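PDB 6W5E: BSU-2 beta-lactamase from Bacillus subtilis, which probably hydrolyses the beta-lactam ring of penicillin-like antibiotics, as a class D serine beta-lactamase with a transpeptidase-like fold. Local coordinates for residues 65-69 with 70-74; 100-103 with 104-108. All coordinates share one frame; numbering follows the deposited sequence.

Contact 1 (65-69 with 70-74)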
ATOM      1  N   ARG A  65       1.553  -1.945 -19.545  1.00 14.42           N
ATOM      2  CA  ARG A  65       0.143  -2.277 -19.380  1.00 15.33           C
ATOM      3  C   ARG A  65      -0.056  -3.762 -19.084  1.00 14.78           C
ATOM      4  O   ARG A  65      -0.927  -4.130 -18.282  1.00 16.25           O
ATOM      5  CB  ARG A  65      -0.603  -1.854 -20.648  1.00 19.51           C
ATOM      6  CG  ARG A  65      -2.013  -2.360 -20.781  1.00 23.53           C
ATOM      7  CD  ARG A  65      -2.968  -1.527 -19.951  1.00 25.44           C
ATOM      8  NE  ARG A  65      -2.728  -0.093 -20.089  1.00 22.80           N
ATOM      9  CZ  ARG A  65      -3.608   0.840 -19.741  1.00 20.29           C
ATOM     10  NH1 ARG A  65      -4.791   0.482 -19.251  1.00 19.58           N
ATOM     11  NH2 ARG A  65      -3.311   2.122 -19.885  1.00 20.36           N
ATOM     12  N   LYS A  66       0.735  -4.633 -19.720  1.00 14.75           N
ATOM     13  CA  LYS A  66       0.588  -6.067 -19.476  1.00 16.19           C
ATOM     14  C   LYS A  66       0.789  -6.396 -18.005  1.00 15.65           C
ATOM     15  O   LYS A  66      -0.050  -7.059 -17.382  1.00 16.31           O
ATOM     16  CB  LYS A  66       1.581  -6.859 -20.323  1.00 18.40           C
ATOM     17  CG  LYS A  66       1.492  -8.359 -20.075  1.00 20.46           C
ATOM     18  CD  LYS A  66       2.462  -9.135 -20.956  1.00 26.31           C
ATOM     19  CE  LYS A  66       1.771  -9.659 -22.204  1.00 24.92           C
ATOM     20  NZ  LYS A  66       2.725 -10.340 -23.117  1.00 27.84           N
ATOM     21  N   ARG A  67       1.898  -5.932 -17.429  1.00 13.94           N
ATOM     22  CA  ARG A  67       2.165  -6.223 -16.029  1.00 16.09           C
ATOM     23  C   ARG A  67       1.166  -5.526 -15.114  1.00 13.06           C
ATOM     24  O   ARG A  67       0.803  -6.071 -14.062  1.00 14.64           O
ATOM     25  CB  ARG A  67       3.608  -5.862 -15.669  1.00 16.41           C
ATOM     26  CG  ARG A  67       4.003  -6.390 -14.310  1.00 16.76           C
ATOM     27  CD  ARG A  67       5.473  -6.233 -14.004  1.00 18.92           C
ATOM     28  NE  ARG A  67       5.721  -6.596 -12.616  1.00 18.30           N
ATOM     29  CZ  ARG A  67       6.298  -7.726 -12.219  1.00 16.58           C
ATOM     30  NH1 ARG A  67       6.713  -8.623 -13.104  1.00 18.92           N
ATOM     31  NH2 ARG A  67       6.452  -7.955 -10.928  1.00 16.46           N
ATOM     32  N   ALA A  68       0.692  -4.341 -15.505  1.00 14.19           N
ATOM     33  CA  ALA A  68      -0.289  -3.625 -14.701  1.00 14.15           C
ATOM     34  C   ALA A  68      -1.572  -4.422 -14.531  1.00 13.13           C
ATOM     35  O   ALA A  68      -2.281  -4.238 -13.534  1.00 13.61           O
ATOM     36  CB  ALA A  68      -0.585  -2.259 -15.320  1.00 13.81           C
ATOM     37  N   ASN A  69      -1.869  -5.324 -15.463  1.00 13.06           N
ATOM     38  CA  ASN A  69      -3.088  -6.116 -15.418  1.00 15.73           C
ATOM     39  C   ASN A  69      -2.891  -7.500 -14.815  1.00 13.11           C
ATOM     40  O   ASN A  69      -3.856  -8.259 -14.727  1.00 16.43           O
ATOM     41  CB  ASN A  69      -3.691  -6.227 -16.822  1.00 17.38           C
ATOM     42  CG  ASN A  69      -4.529  -5.022 -17.178  1.00 21.97           C
ATOM     43  OD1 ASN A  69      -5.417  -4.630 -16.420  1.00 23.66           O
ATOM     44  ND2 ASN A  69      -4.221  -4.395 -18.307  1.00 24.52           N
ATOM     45  N   GLN A  70      -1.678  -7.848 -14.387  1.00 13.43           N
ATOM     46  CA  GLN A  70      -1.412  -9.169 -13.831  1.00 13.65           C
ATOM     47  C   GLN A  70      -1.635  -9.148 -12.325  1.00 13.22           C
ATOM     48  O   GLN A  70      -0.968  -8.393 -11.602  1.00 14.17           O
ATOM     49  CB  GLN A  70       0.014  -9.612 -14.132  1.00 14.98           C
ATOM     50  CG  GLN A  70       0.271  -9.856 -15.595  1.00 23.78           C
ATOM     51  CD  GLN A  70      -0.547 -11.008 -16.159  1.00 27.05           C
ATOM     52  OE1 GLN A  70      -0.813 -12.003 -15.473  1.00 24.77           O
ATOM     53  NE2 GLN A  70      -0.942 -10.885 -17.420  1.00 31.58           N
ATOM     54  N   ARG A  71      -2.550  -9.991 -11.850  1.00 13.14           N
ATOM     55  CA  ARG A  71      -2.791 -10.091 -10.418  1.00 12.68           C
ATOM     56  C   ARG A  71      -1.597 -10.730  -9.730  1.00 14.59           C
ATOM     57  O   ARG A  71      -1.059 -11.736 -10.197  1.00 16.40           O
ATOM     58  CB  ARG A  71      -4.051 -10.902 -10.143  1.00 13.52           C
ATOM     59  CG  ARG A  71      -5.319 -10.158 -10.468  1.00 14.53           C
ATOM     60  CD  ARG A  71      -6.521 -10.930  -9.999  1.00 16.14           C
ATOM     61  NE  ARG A  71      -7.704 -10.080 -10.012  1.00 14.82           N
ATOM     62  CZ  ARG A  71      -8.948 -10.539 -10.021  1.00 17.23           C
ATOM     63  NH1 ARG A  71      -9.185 -11.853 -10.029  1.00 16.06           N
ATOM     64  NH2 ARG A  71      -9.955  -9.682 -10.025  1.00 17.20           N
ATOM     65  N   GLN A  72      -1.180 -10.137  -8.615  1.00 13.39           N
ATOM     66  CA  GLN A  72      -0.017 -10.601  -7.876  1.00 13.76           C
ATOM     67  C   GLN A  72      -0.337 -10.553  -6.389  1.00 12.21           C
ATOM     68  O   GLN A  72      -1.252  -9.851  -5.958  1.00 12.56           O
ATOM     69  CB  GLN A  72       1.210  -9.752  -8.224  1.00 14.05           C
ATOM     70  CG  GLN A  72       1.616  -9.888  -9.689  1.00 17.42           C
ATOM     71  CD  GLN A  72       2.617  -8.852 -10.107  1.00 19.17           C
ATOM     72  OE1 GLN A  72       3.758  -8.862  -9.646  1.00 18.74           O
ATOM     73  NE2 GLN A  72       2.200  -7.941 -10.988  1.00 19.07           N
ATOM     74  N   THR A  73       0.424 -11.302  -5.599  1.00 12.02           N
ATOM     75  CA  THR A  73       0.155 -11.314  -4.170  1.00 13.02           C
ATOM     76  C   THR A  73       0.518  -9.951  -3.575  1.00 12.08           C
ATOM     77  O   THR A  73       1.529  -9.354  -3.951  1.00 12.52           O
ATOM     78  CB  THR A  73       0.916 -12.461  -3.491  1.00 12.20           C
ATOM     79  OG1 THR A  73       2.323 -12.318  -3.708  1.00 13.02           O
ATOM     80  CG2 THR A  73       0.453 -13.824  -4.052  1.00 14.12           C
ATOM     81  N   PRO A  74      -0.318  -9.404  -2.685  1.00 11.48           N
ATOM     82  CA  PRO A  74      -0.127  -8.004  -2.269  1.00 10.83           C
ATOM     83  C   PRO A  74       0.970  -7.794  -1.240  1.00 11.05           C
ATOM     84  O   PRO A  74       1.455  -6.660  -1.104  1.00 11.48           O
ATOM     85  CB  PRO A  74      -1.499  -7.617  -1.692  1.00 12.16           C
ATOM     86  CG  PRO A  74      -2.062  -8.917  -1.206  1.00 11.84           C
ATOM     87  CD  PRO A  74      -1.602  -9.950  -2.210  1.00 12.45           C
TER
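The backbone N of Gln-70 is bonded to the carbonyl O of Arg-67 at 3.1 Å, and an N-H...O angle of 163° makes this a nearly straight bond. With Ala-68 and Asn-69 at the two corners, their backbone angles falling in the helical region, it is a type I beta turn at the end of helix 65-68. One step earlier, the N of Asn-69 bonds to the O of Lys-66 at 3.2 Å and also, weakly, to the O of Arg-65, so bonding moves from i+4 toward i+3 as the helix ends.

Gln-70 buries the most surface here; of its side chain, CB and CG come nearest, CG lying 3.3 Å from the carbonyl O of Lys-66. The bend in the chain at chi2 (-64°) leaves NE2 of Gln-70 3.9 Å from the O of Lys-66.

Arg-67 and Gln-72 meet beyond the turn. Their side chains cross nearly perpendicularly, with the amide carbon CD of Gln-72 over a face of the guanidinium and the two planes 89° apart. OE1 of Gln-72 comes to 3.1 Å from NH2 of Arg-67, but the N-H points too poorly for a hydrogen bond: a close polar approach without hydrogen-bond geometry. NE2 of Gln-72 helps fix the amide's rotation by donating to the O of Gln-70 at 3.3 Å, with that acceptor in the amide plane. NE2 also donates to OD1 of Asn-243, which accepts from NE of Arg-67 too; one strand residue thus links both side chains. NH1 of Arg-67 is hydrogen-bonded to a malonate ion, probably from the crystallisation liquor.

Around this turn, Arg-67 and Ala-68 rest on Thr-49 of strand 48-54, Asn-243 belongs to strand 236-244, and Leu-173 of helix 172-184 packs against Ala-68 and Asn-69.

Contact 2 (100-103 with 104-108)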
ATOM      1  N   ARG A 100       1.790  -6.606  22.591  1.00 13.63           N
ATOM      2  CA  ARG A 100       3.105  -6.891  23.145  1.00 14.86           C
ATOM      3  C   ARG A 100       3.840  -7.958  22.337  1.00 16.21           C
ATOM      4  O   ARG A 100       3.252  -8.953  21.897  1.00 17.12           O
ATOM      5  CB  ARG A 100       2.975  -7.329  24.601  1.00 15.67           C
ATOM      6  CG  ARG A 100       2.667  -6.188  25.542  1.00 14.25           C
ATOM      7  CD  ARG A 100       2.628  -6.685  26.974  1.00 17.27           C
ATOM      8  NE  ARG A 100       2.414  -5.582  27.888  1.00 16.62           N
ATOM      9  CZ  ARG A 100       2.527  -5.672  29.207  1.00 17.62           C
ATOM     10  NH1 ARG A 100       2.860  -6.823  29.767  1.00 20.93           N
ATOM     11  NH2 ARG A 100       2.305  -4.609  29.963  1.00 18.58           N
ATOM     12  N   TRP A 101       5.135  -7.726  22.134  1.00 14.98           N
ATOM     13  CA  TRP A 101       6.007  -8.692  21.482  1.00 17.31           C
ATOM     14  C   TRP A 101       6.123  -9.942  22.341  1.00 18.54           C
ATOM     15  O   TRP A 101       6.136  -9.872  23.575  1.00 20.08           O
ATOM     16  CB  TRP A 101       7.384  -8.053  21.300  1.00 19.19           C
ATOM     17  CG  TRP A 101       8.465  -8.904  20.694  1.00 20.18           C
ATOM     18  CD1 TRP A 101       8.380  -9.692  19.574  1.00 17.96           C
ATOM     19  CD2 TRP A 101       9.817  -9.012  21.157  1.00 20.92           C
ATOM     20  NE1 TRP A 101       9.597 -10.294  19.332  1.00 18.43           N
ATOM     21  CE2 TRP A 101      10.493  -9.891  20.287  1.00 18.55           C
ATOM     22  CE3 TRP A 101      10.521  -8.456  22.233  1.00 23.90           C
ATOM     23  CZ2 TRP A 101      11.840 -10.228  20.459  1.00 21.29           C
ATOM     24  CZ3 TRP A 101      11.855  -8.790  22.401  1.00 23.11           C
ATOM     25  CH2 TRP A 101      12.497  -9.672  21.523  1.00 21.93           C
ATOM     26  N   ASP A 102       6.200 -11.095  21.683  1.00 19.35           N
ATOM     27  CA  ASP A 102       6.294 -12.371  22.378  1.00 20.56           C
ATOM     28  C   ASP A 102       7.725 -12.776  22.709  1.00 24.23           C
ATOM     29  O   ASP A 102       7.930 -13.857  23.273  1.00 26.77           O
ATOM     30  CB  ASP A 102       5.592 -13.482  21.584  1.00 21.71           C
ATOM     31  CG  ASP A 102       6.179 -13.687  20.196  1.00 23.53           C
ATOM     32  OD1 ASP A 102       7.206 -13.056  19.855  1.00 23.03           O
ATOM     33  OD2 ASP A 102       5.599 -14.488  19.438  1.00 26.30           O
ATOM     34  N   GLY A 103       8.711 -11.946  22.383  1.00 22.49           N
ATOM     35  CA  GLY A 103      10.092 -12.259  22.670  1.00 24.04           C
ATOM     36  C   GLY A 103      10.793 -13.114  21.637  1.00 23.42           C
ATOM     37  O   GLY A 103      11.961 -13.460  21.838  1.00 24.88           O
ATOM     38  N   VAL A 104      10.134 -13.461  20.537  1.00 24.55           N
ATOM     39  CA  VAL A 104      10.741 -14.293  19.504  1.00 24.90           C
ATOM     40  C   VAL A 104      11.492 -13.393  18.530  1.00 25.90           C
ATOM     41  O   VAL A 104      10.918 -12.445  17.985  1.00 25.71           O
ATOM     42  CB  VAL A 104       9.680 -15.135  18.779  1.00 26.00           C
ATOM     43  CG1 VAL A 104      10.292 -15.853  17.580  1.00 27.70           C
ATOM     44  CG2 VAL A 104       9.038 -16.127  19.746  1.00 25.93           C
ATOM     45  N   LYS A 105      12.773 -13.687  18.308  1.00 26.77           N
ATOM     46  CA  LYS A 105      13.580 -12.893  17.387  1.00 27.81           C
ATOM     47  C   LYS A 105      13.232 -13.262  15.951  1.00 27.11           C
ATOM     48  O   LYS A 105      13.424 -14.409  15.531  1.00 29.77           O
ATOM     49  CB  LYS A 105      15.069 -13.128  17.646  1.00 29.97           C
ATOM     50  CG  LYS A 105      15.977 -11.985  17.179  1.00 32.78           C
ATOM     51  CD  LYS A 105      17.345 -12.498  16.720  1.00 35.88           C
ATOM     52  CE  LYS A 105      18.418 -11.407  16.745  1.00 38.15           C
ATOM     53  NZ  LYS A 105      18.204 -10.339  15.724  1.00 38.37           N
ATOM     54  N   ARG A 106      12.729 -12.290  15.197  1.00 24.20           N
ATOM     55  CA  ARG A 106      12.308 -12.495  13.821  1.00 24.59           C
ATOM     56  C   ARG A 106      13.272 -11.792  12.863  1.00 23.83           C
ATOM     57  O   ARG A 106      14.307 -11.253  13.276  1.00 24.85           O
ATOM     58  CB  ARG A 106      10.842 -12.087  13.657  1.00 25.91           C
ATOM     59  CG  ARG A 106       9.902 -13.020  14.407  1.00 24.27           C
ATOM     60  CD  ARG A 106       8.442 -12.640  14.246  1.00 23.88           C
ATOM     61  NE  ARG A 106       7.579 -13.602  14.925  1.00 24.87           N
ATOM     62  CZ  ARG A 106       7.174 -13.490  16.187  1.00 23.87           C
ATOM     63  NH1 ARG A 106       7.540 -12.440  16.913  1.00 23.61           N
ATOM     64  NH2 ARG A 106       6.394 -14.422  16.720  1.00 25.87           N
ATOM     65  N   GLU A 107      12.907 -11.776  11.576  1.00 24.25           N
ATOM     66  CA  GLU A 107      13.878 -11.488  10.524  1.00 25.31           C
ATOM     67  C   GLU A 107      14.458 -10.082  10.637  1.00 25.12           C
ATOM     68  O   GLU A 107      15.641  -9.870  10.350  1.00 26.59           O
ATOM     69  CB  GLU A 107      13.249 -11.715   9.146  1.00 27.34           C
ATOM     70  CG  GLU A 107      14.209 -11.471   7.989  1.00 29.71           C
ATOM     71  CD  GLU A 107      13.550 -11.616   6.631  1.00 31.79           C
ATOM     72  OE1 GLU A 107      12.401 -12.100   6.567  1.00 33.11           O
ATOM     73  OE2 GLU A 107      14.193 -11.253   5.619  1.00 33.68           O
ATOM     74  N   PHE A 108      13.654  -9.107  11.048  1.00 25.42           N
ATOM     75  CA  PHE A 108      14.091  -7.719  11.127  1.00 22.22           C
ATOM     76  C   PHE A 108      14.053  -7.256  12.573  1.00 23.67           C
ATOM     77  O   PHE A 108      13.052  -7.459  13.268  1.00 21.05           O
ATOM     78  CB  PHE A 108      13.222  -6.820  10.243  1.00 24.15           C
ATOM     79  CG  PHE A 108      13.280  -7.180   8.786  1.00 26.64           C
ATOM     80  CD1 PHE A 108      14.350  -6.775   8.004  1.00 28.77           C
ATOM     81  CD2 PHE A 108      12.275  -7.932   8.201  1.00 27.16           C
ATOM     82  CE1 PHE A 108      14.414  -7.111   6.661  1.00 29.88           C
ATOM     83  CE2 PHE A 108      12.332  -8.272   6.858  1.00 27.39           C
ATOM     84  CZ  PHE A 108      13.404  -7.859   6.088  1.00 29.86           C
TER
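Asp-102 and Arg-106 form a salt bridge that is gripped end-on. NH2 of Arg-106 donates to OD2 of Asp-102 at 2.8 Å, nearly straight at 170° and on the syn lone pair. NH1 of Arg-106 reaches OD1 of Asp-102 at 3.0 Å, somewhat out of the carboxylate plane. The carboxylate and guanidinium planes are only 20° apart, close to the coplanar geometry of a two-point grip, although the side chains cross at about a right angle. The extended Arg-106 chain carries the charge back along the loop to reach its partner.

Among the remaining hydrogen bonds, the N of Val-104 donates to OD1 of Asp-102 at 3.0 Å. A side-chain oxygen accepting from the N-H two residues on defines an Asx turn, here within the surface loop that joins the short antiparallel strands 98-99 and 115-116. OD1 therefore accepts twice, from opposite faces of the carboxylate plane, which pins the group's rotation. The indole NE1 of Trp-101 donates to the O of Val-104 at 2.9 Å; the acceptor lies in the ring plane, while the N-H approaches from above the carbonyl plane.

Packing over flat groups completes the turn. CA of Gly-103 sits 3.3 Å above the centre of the Trp-101 ring, so the backbone passes over the indole face, a CH-pi-like contact; CG, anti to the N of Trp-101 (chi1 177°), swings the ring under it. CB of Val-104 lies over one guanidinium face, offset toward its rim. Across the loop, OD1 of Asp-114 and of Asn-112 accept from the N of Trp-101 and Arg-106, respectively.

How the contacts relate
From the N terminus, the chain first lays down strands 48-54 and 59-63, then reaches contact 1, where helix 65-68 gives way to the loop leading to helix 81-88, whose approach includes the carboxylated Lys-79. Contact 2 follows in the connection from strand 98-99 to 115-116. Each lies within one continuous stretch, and contact 1 closes before contact 2 opens, so they lie in series with neither nesting nor crossing. Their centres are 32 Å apart and their nearest atoms about 14 Å. Contact 1 ties the six-stranded sheet to helix 172-184; contact 2 shapes a peripheral loop of the two-stranded sheet.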